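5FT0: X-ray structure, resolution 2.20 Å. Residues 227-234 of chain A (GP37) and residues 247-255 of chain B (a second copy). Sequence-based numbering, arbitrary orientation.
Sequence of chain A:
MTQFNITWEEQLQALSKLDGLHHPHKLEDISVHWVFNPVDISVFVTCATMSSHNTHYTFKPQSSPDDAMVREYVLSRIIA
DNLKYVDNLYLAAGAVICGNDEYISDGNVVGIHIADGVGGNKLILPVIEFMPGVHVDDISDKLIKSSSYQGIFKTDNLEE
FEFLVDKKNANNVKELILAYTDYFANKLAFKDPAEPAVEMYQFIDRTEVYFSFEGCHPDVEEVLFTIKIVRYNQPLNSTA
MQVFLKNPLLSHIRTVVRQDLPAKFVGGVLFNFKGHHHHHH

Chain A 227-234: IKIVRYNQ
Chain B, residues 247-255: NPLLSHIRT

How do the two backbones meet? Chain A runs as an extended strand from Ile A227 to Tyr A232, with phi from -109 to -122° and psi from 126 to 134° for Ile A227 to Arg A231; Tyr A232 is at -90/179°. Asn A233 then turns at -57/-31°, and Gln A234 returns to an extended -129/149°. Chain B presents a 3-10 segment, with Pro B248 at -68/-15°, Leu B249 and Leu B250 at -59/-33°, Ser B251 at -77/0° and His B252 at -119/3°, followed by Ile B253 at -62/128° and strand from Arg B254. The chains run in opposite senses: Asn A233 lies near Pro B248, while Lys A228, earlier in chain A, meets Arg B254, later in chain B. The CA atoms of Tyr A232 and Leu B249 lie 7.5 Å apart, those of Asn A233 and Pro B248 8.4 Å. No hydrogen bond crosses the gap; the closest contacts are all between side chains, and 248 Å² is buried in total.

What braces the 3-10 segment that chain B brings to the contact? Its backbone bonds step from residue i+3 to residue i: Ser B251 N to Pro B248 O at 3.2 Å and His B252 N to Leu B249 O at 2.9 Å, with a weak bond from Leu B250 N to Asn B247 O at 3.3 Å before them. Asn B247, chi1 -167° (t) and chi2 -49°, brings its OD1 within 3.0 Å of Leu B249 N and accepts a nearly straight hydrogen bond (162°). Ser B251 takes chi1 59° (p), which carries OG back to donate to Pro B248 O at 2.6 Å. That carbonyl therefore accepts from both the backbone and the side chain of Ser B251.

Why is Tyr A232 the centre of the contact? Its CA-to-CB bond points toward chain B, and chi1 -63° (m) with chi2 -80° sets the ring beside both Leu B249 and His B252. Leu B249 starts sideways, but its m,t rotamer (-66°, 174°) brings CD2 to 3.6 Å from Tyr A232 CG, an apolar contact. Farther round the ring, Tyr A232 CE1 lies 3.9 Å from His B252 CB. With chi1 -55° (m) and chi2 -69°, the imidazole of His B252 sits oblique to the phenol ring, their centroids 5.8 Å apart and planes at 43°. Tyr A232 OH and His B252 NE2 both find hydrogen bonds elsewhere in the structure.

What happens at the two ends of the contact? Beyond the tyrosine, Asn A233 points toward chain B with chi1 53° (p) and chi2 -41°; its ND2 lies 4.1 Å from CG of Pro B248, whose ring is C-gamma endo, a packing contact without a polar partner. At the other end, Lys A228 also points toward chain B, extended through chi1 180° and chi2 179°, bent at chi3 75° (p), then extended again at chi4 177°. Arg B254 folds its chain through chi1 167°, chi2 96°, chi3 40° and chi4 97°, leaving Lys A228 NZ at the edge of its guanidinium, 4.0 Å from Arg B254 NH2. These like charges form no bond with each other; both atoms are hydrogen-bonded elsewhere in the structure.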

ATOM      1  N   ILE A 227      -3.405  21.658   7.357  1.00 26.14           N
ATOM      2  CA  ILE A 227      -2.142  21.338   6.707  1.00 29.71           C
ATOM      3  C   ILE A 227      -1.150  20.955   7.793  1.00 30.06           C
ATOM      4  O   ILE A 227      -0.950  21.712   8.750  1.00 30.00           O
ATOM      5  CB  ILE A 227      -1.609  22.519   5.875  1.00 28.31           C
ATOM      6  CG1 ILE A 227      -2.614  22.905   4.791  1.00 28.53           C
ATOM      7  CG2 ILE A 227      -0.265  22.167   5.262  1.00 27.76           C
ATOM      8  CD1 ILE A 227      -2.148  24.040   3.913  1.00 33.25           C
ATOM      9  N   LYS A 228      -0.543  19.781   7.655  1.00 28.06           N
ATOM     10  CA  LYS A 228       0.464  19.305   8.592  1.00 27.44           C
ATOM     11  C   LYS A 228       1.826  19.339   7.921  1.00 30.68           C
ATOM     12  O   LYS A 228       1.975  18.874   6.786  1.00 31.67           O
ATOM     13  CB  LYS A 228       0.159  17.885   9.077  1.00 29.24           C
ATOM     14  CG  LYS A 228       1.203  17.355  10.059  1.00 32.74           C
ATOM     15  CD  LYS A 228       0.881  15.950  10.545  1.00 38.37           C
ATOM     16  CE  LYS A 228       1.166  14.908   9.486  1.00 42.07           C
ATOM     17  NZ  LYS A 228       0.920  13.530   9.996  1.00 48.50           N
ATOM     18  N   ILE A 229       2.812  19.895   8.619  1.00 29.10           N
ATOM     19  CA  ILE A 229       4.192  19.928   8.157  1.00 26.03           C
ATOM     20  C   ILE A 229       5.049  19.229   9.201  1.00 33.05           C
ATOM     21  O   ILE A 229       4.902  19.481  10.404  1.00 32.93           O
ATOM     22  CB  ILE A 229       4.674  21.369   7.914  1.00 33.03           C
ATOM     23  CG1 ILE A 229       3.747  22.065   6.917  1.00 28.05           C
ATOM     24  CG2 ILE A 229       6.105  21.371   7.393  1.00 34.63           C
ATOM     25  CD1 ILE A 229       4.073  23.517   6.696  1.00 34.00           C
ATOM     26  N   VAL A 230       5.935  18.348   8.744  1.00 29.42           N
ATOM     27  CA  VAL A 230       6.753  17.523   9.624  1.00 33.25           C
ATOM     28  C   VAL A 230       8.219  17.852   9.382  1.00 37.39           C
ATOM     29  O   VAL A 230       8.682  17.844   8.236  1.00 35.89           O
ATOM     30  CB  VAL A 230       6.498  16.021   9.400  1.00 37.49           C
ATOM     31  CG1 VAL A 230       7.301  15.190  10.398  1.00 30.58           C
ATOM     32  CG2 VAL A 230       5.014  15.711   9.506  1.00 35.43           C
ATOM     33  N   ARG A 231       8.939  18.146  10.460  1.00 34.51           N
ATOM     34  CA  ARG A 231      10.394  18.197  10.445  1.00 35.23           C
ATOM     35  C   ARG A 231      10.918  17.020  11.251  1.00 36.36           C
ATOM     36  O   ARG A 231      10.506  16.818  12.397  1.00 33.29           O
ATOM     37  CB  ARG A 231      10.923  19.505  11.030  1.00 41.27           C
ATOM     38  CG  ARG A 231      12.439  19.624  10.953  1.00 42.46           C
ATOM     39  CD  ARG A 231      12.968  20.558  12.024  1.00 53.61           C
ATOM     40  NE  ARG A 231      14.325  21.015  11.740  1.00 59.20           N
ATOM     41  CZ  ARG A 231      15.423  20.486  12.272  1.00 60.22           C
ATOM     42  NH1 ARG A 231      15.332  19.474  13.126  1.00 52.38           N
ATOM     43  NH2 ARG A 231      16.615  20.972  11.954  1.00 64.16           N
ATOM     44  N   TYR A 232      11.812  16.244  10.650  1.00 32.98           N
ATOM     45  CA  TYR A 232      12.351  15.069  11.309  1.00 39.04           C
ATOM     46  C   TYR A 232      13.608  15.447  12.096  1.00 44.63           C
ATOM     47  O   TYR A 232      14.041  16.602  12.101  1.00 45.60           O
ATOM     48  CB  TYR A 232      12.590  13.971  10.276  1.00 35.79           C
ATOM     49  CG  TYR A 232      11.299  13.528   9.618  1.00 37.21           C
ATOM     50  CD1 TYR A 232      10.437  12.648  10.262  1.00 31.42           C
ATOM     51  CD2 TYR A 232      10.926  14.015   8.371  1.00 36.32           C
ATOM     52  CE1 TYR A 232       9.251  12.251   9.678  1.00 34.86           C
ATOM     53  CE2 TYR A 232       9.739  13.623   7.776  1.00 27.83           C
ATOM     54  CZ  TYR A 232       8.906  12.742   8.434  1.00 34.73           C
ATOM     55  OH  TYR A 232       7.725  12.348   7.852  1.00 35.32           O
ATOM     56  N   ASN A 233      14.195  14.459  12.781  1.00 43.43           N
ATOM     57  CA  ASN A 233      15.250  14.748  13.754  1.00 52.05           C
ATOM     58  C   ASN A 233      16.414  15.516  13.135  1.00 49.72           C
ATOM     59  O   ASN A 233      17.056  16.319  13.821  1.00 54.09           O
ATOM     60  CB  ASN A 233      15.741  13.452  14.401  1.00 50.24           C
ATOM     61  CG  ASN A 233      16.146  12.406  13.381  1.00 61.44           C
ATOM     62  OD1 ASN A 233      15.474  12.217  12.365  1.00 62.68           O
ATOM     63  ND2 ASN A 233      17.251  11.719  13.648  1.00 55.34           N
ATOM     64  N   GLN A 234      16.690  15.302  11.850  1.00 44.60           N
ATOM     65  CA  GLN A 234      17.677  16.069  11.106  1.00 52.38           C
ATOM     66  C   GLN A 234      17.061  16.595   9.815  1.00 55.93           C
ATOM     67  O   GLN A 234      16.163  15.963   9.248  1.00 54.72           O
ATOM     68  CB  GLN A 234      18.919  15.223  10.780  1.00 60.50           C
ATOM     69  CG  GLN A 234      20.147  15.521  11.647  1.00 61.87           C
ATOM     70  CD  GLN A 234      19.999  15.038  13.084  1.00 66.71           C
ATOM     71  OE1 GLN A 234      19.781  13.851  13.334  1.00 60.46           O
ATOM     72  NE2 GLN A 234      20.133  15.957  14.035  1.00 61.92           N
TER
ATOM     73  N   ASN B 247      17.309   3.871  12.493  1.00 43.44           N
ATOM     74  CA  ASN B 247      16.933   5.198  12.025  1.00 44.94           C
ATOM     75  C   ASN B 247      15.432   5.405  12.205  1.00 40.76           C
ATOM     76  O   ASN B 247      14.637   4.642  11.635  1.00 39.08           O
ATOM     77  CB  ASN B 247      17.330   5.376  10.561  1.00 38.53           C
ATOM     78  CG  ASN B 247      17.247   6.821  10.104  1.00 46.12           C
ATOM     79  OD1 ASN B 247      16.244   7.497  10.324  1.00 46.78           O
ATOM     80  ND2 ASN B 247      18.307   7.302   9.465  1.00 44.14           N
ATOM     81  N   PRO B 248      15.003   6.412  12.972  1.00 41.64           N
ATOM     82  CA  PRO B 248      13.569   6.550  13.283  1.00 38.60           C
ATOM     83  C   PRO B 248      12.706   6.907  12.089  1.00 33.24           C
ATOM     84  O   PRO B 248      11.479   6.785  12.178  1.00 37.04           O
ATOM     85  CB  PRO B 248      13.542   7.670  14.332  1.00 38.23           C
ATOM     86  CG  PRO B 248      14.785   8.463  14.061  1.00 40.89           C
ATOM     87  CD  PRO B 248      15.816   7.463  13.610  1.00 40.38           C
ATOM     88  N   LEU B 249      13.299   7.353  10.984  1.00 31.13           N
ATOM     89  CA  LEU B 249      12.512   7.681   9.802  1.00 39.32           C
ATOM     90  C   LEU B 249      11.705   6.509   9.292  1.00 36.21           C
ATOM     91  O   LEU B 249      10.638   6.702   8.701  1.00 36.13           O
ATOM     92  CB  LEU B 249      13.426   8.115   8.693  1.00 34.80           C
ATOM     93  CG  LEU B 249      14.133   9.393   8.995  1.00 48.33           C
ATOM     94  CD1 LEU B 249      14.977   9.387   7.831  1.00 51.01           C
ATOM     95  CD2 LEU B 249      13.148  10.529   8.979  1.00 45.17           C
ATOM     96  N   LEU B 250      12.233   5.295   9.450  1.00 30.14           N
ATOM     97  CA  LEU B 250      11.557   4.121   8.918  1.00 35.24           C
ATOM     98  C   LEU B 250      10.159   3.976   9.496  1.00 35.56           C
ATOM     99  O   LEU B 250       9.245   3.521   8.800  1.00 40.99           O
ATOM    100  CB  LEU B 250      12.389   2.873   9.202  1.00 31.74           C
ATOM    101  CG  LEU B 250      13.789   2.844   8.589  1.00 38.52           C
ATOM    102  CD1 LEU B 250      14.586   1.673   9.145  1.00 41.59           C
ATOM    103  CD2 LEU B 250      13.703   2.766   7.070  1.00 35.68           C
ATOM    104  N   SER B 251       9.964   4.383  10.750  1.00 34.80           N
ATOM    105  CA  SER B 251       8.666   4.272  11.402  1.00 35.38           C
ATOM    106  C   SER B 251       7.680   5.344  10.957  1.00 43.89           C
ATOM    107  O   SER B 251       6.546   5.362  11.448  1.00 44.01           O
ATOM    108  CB  SER B 251       8.837   4.328  12.923  1.00 35.28           C
ATOM    109  OG  SER B 251       9.465   5.532  13.322  1.00 50.54           O
ATOM    110  N   HIS B 252       8.077   6.235  10.047  1.00 41.77           N
ATOM    111  CA  HIS B 252       7.185   7.252   9.513  1.00 35.48           C
ATOM    112  C   HIS B 252       6.989   7.125   8.011  1.00 35.46           C
ATOM    113  O   HIS B 252       6.307   7.967   7.416  1.00 42.26           O
ATOM    114  CB  HIS B 252       7.709   8.652   9.858  1.00 35.30           C
ATOM    115  CG  HIS B 252       7.941   8.859  11.321  1.00 34.85           C
ATOM    116  ND1 HIS B 252       6.912   8.924  12.236  1.00 39.66           N
ATOM    117  CD2 HIS B 252       9.085   8.998  12.033  1.00 39.42           C
ATOM    118  CE1 HIS B 252       7.411   9.101  13.446  1.00 41.19           C
ATOM    119  NE2 HIS B 252       8.727   9.151  13.350  1.00 45.10           N
ATOM    120  N   ILE B 253       7.573   6.103   7.380  1.00 43.29           N
ATOM    121  CA  ILE B 253       7.307   5.837   5.973  1.00 43.19           C
ATOM    122  C   ILE B 253       5.831   5.519   5.801  1.00 43.36           C
ATOM    123  O   ILE B 253       5.276   4.660   6.499  1.00 45.01           O
ATOM    124  CB  ILE B 253       8.196   4.690   5.468  1.00 44.49           C
ATOM    125  CG1 ILE B 253       9.672   5.090   5.534  1.00 41.06           C
ATOM    126  CG2 ILE B 253       7.809   4.295   4.049  1.00 46.80           C
ATOM    127  CD1 ILE B 253      10.624   3.982   5.139  1.00 40.35           C
ATOM    128  N   ARG B 254       5.183   6.220   4.878  1.00 49.50           N
ATOM    129  CA  ARG B 254       3.747   6.121   4.677  1.00 51.61           C
ATOM    130  C   ARG B 254       3.450   5.448   3.343  1.00 49.93           C
ATOM    131  O   ARG B 254       4.172   5.633   2.359  1.00 45.85           O
ATOM    132  CB  ARG B 254       3.101   7.512   4.728  1.00 49.95           C
ATOM    133  CG  ARG B 254       1.663   7.580   4.241  1.00 54.63           C
ATOM    134  CD  ARG B 254       0.701   7.487   5.412  1.00 65.48           C
ATOM    135  NE  ARG B 254       1.179   8.247   6.562  1.00 64.21           N
ATOM    136  CZ  ARG B 254       0.793   9.485   6.851  1.00 66.07           C
ATOM    137  NH1 ARG B 254      -0.077  10.108   6.066  1.00 56.14           N
ATOM    138  NH2 ARG B 254       1.284  10.102   7.918  1.00 55.92           N
ATOM    139  N   THR B 255       2.381   4.656   3.320  1.00 47.37           N
ATOM    140  CA  THR B 255       1.913   4.008   2.103  1.00 55.86           C
ATOM    141  C   THR B 255       0.686   4.749   1.586  1.00 58.79           C
ATOM    142  O   THR B 255      -0.308   4.892   2.307  1.00 56.07           O
ATOM    143  CB  THR B 255       1.576   2.542   2.358  1.00 53.90           C
ATOM    144  OG1 THR B 255       2.574   1.967   3.206  1.00 63.36           O
ATOM    145  CG2 THR B 255       1.536   1.774   1.048  1.00 59.57           C
TER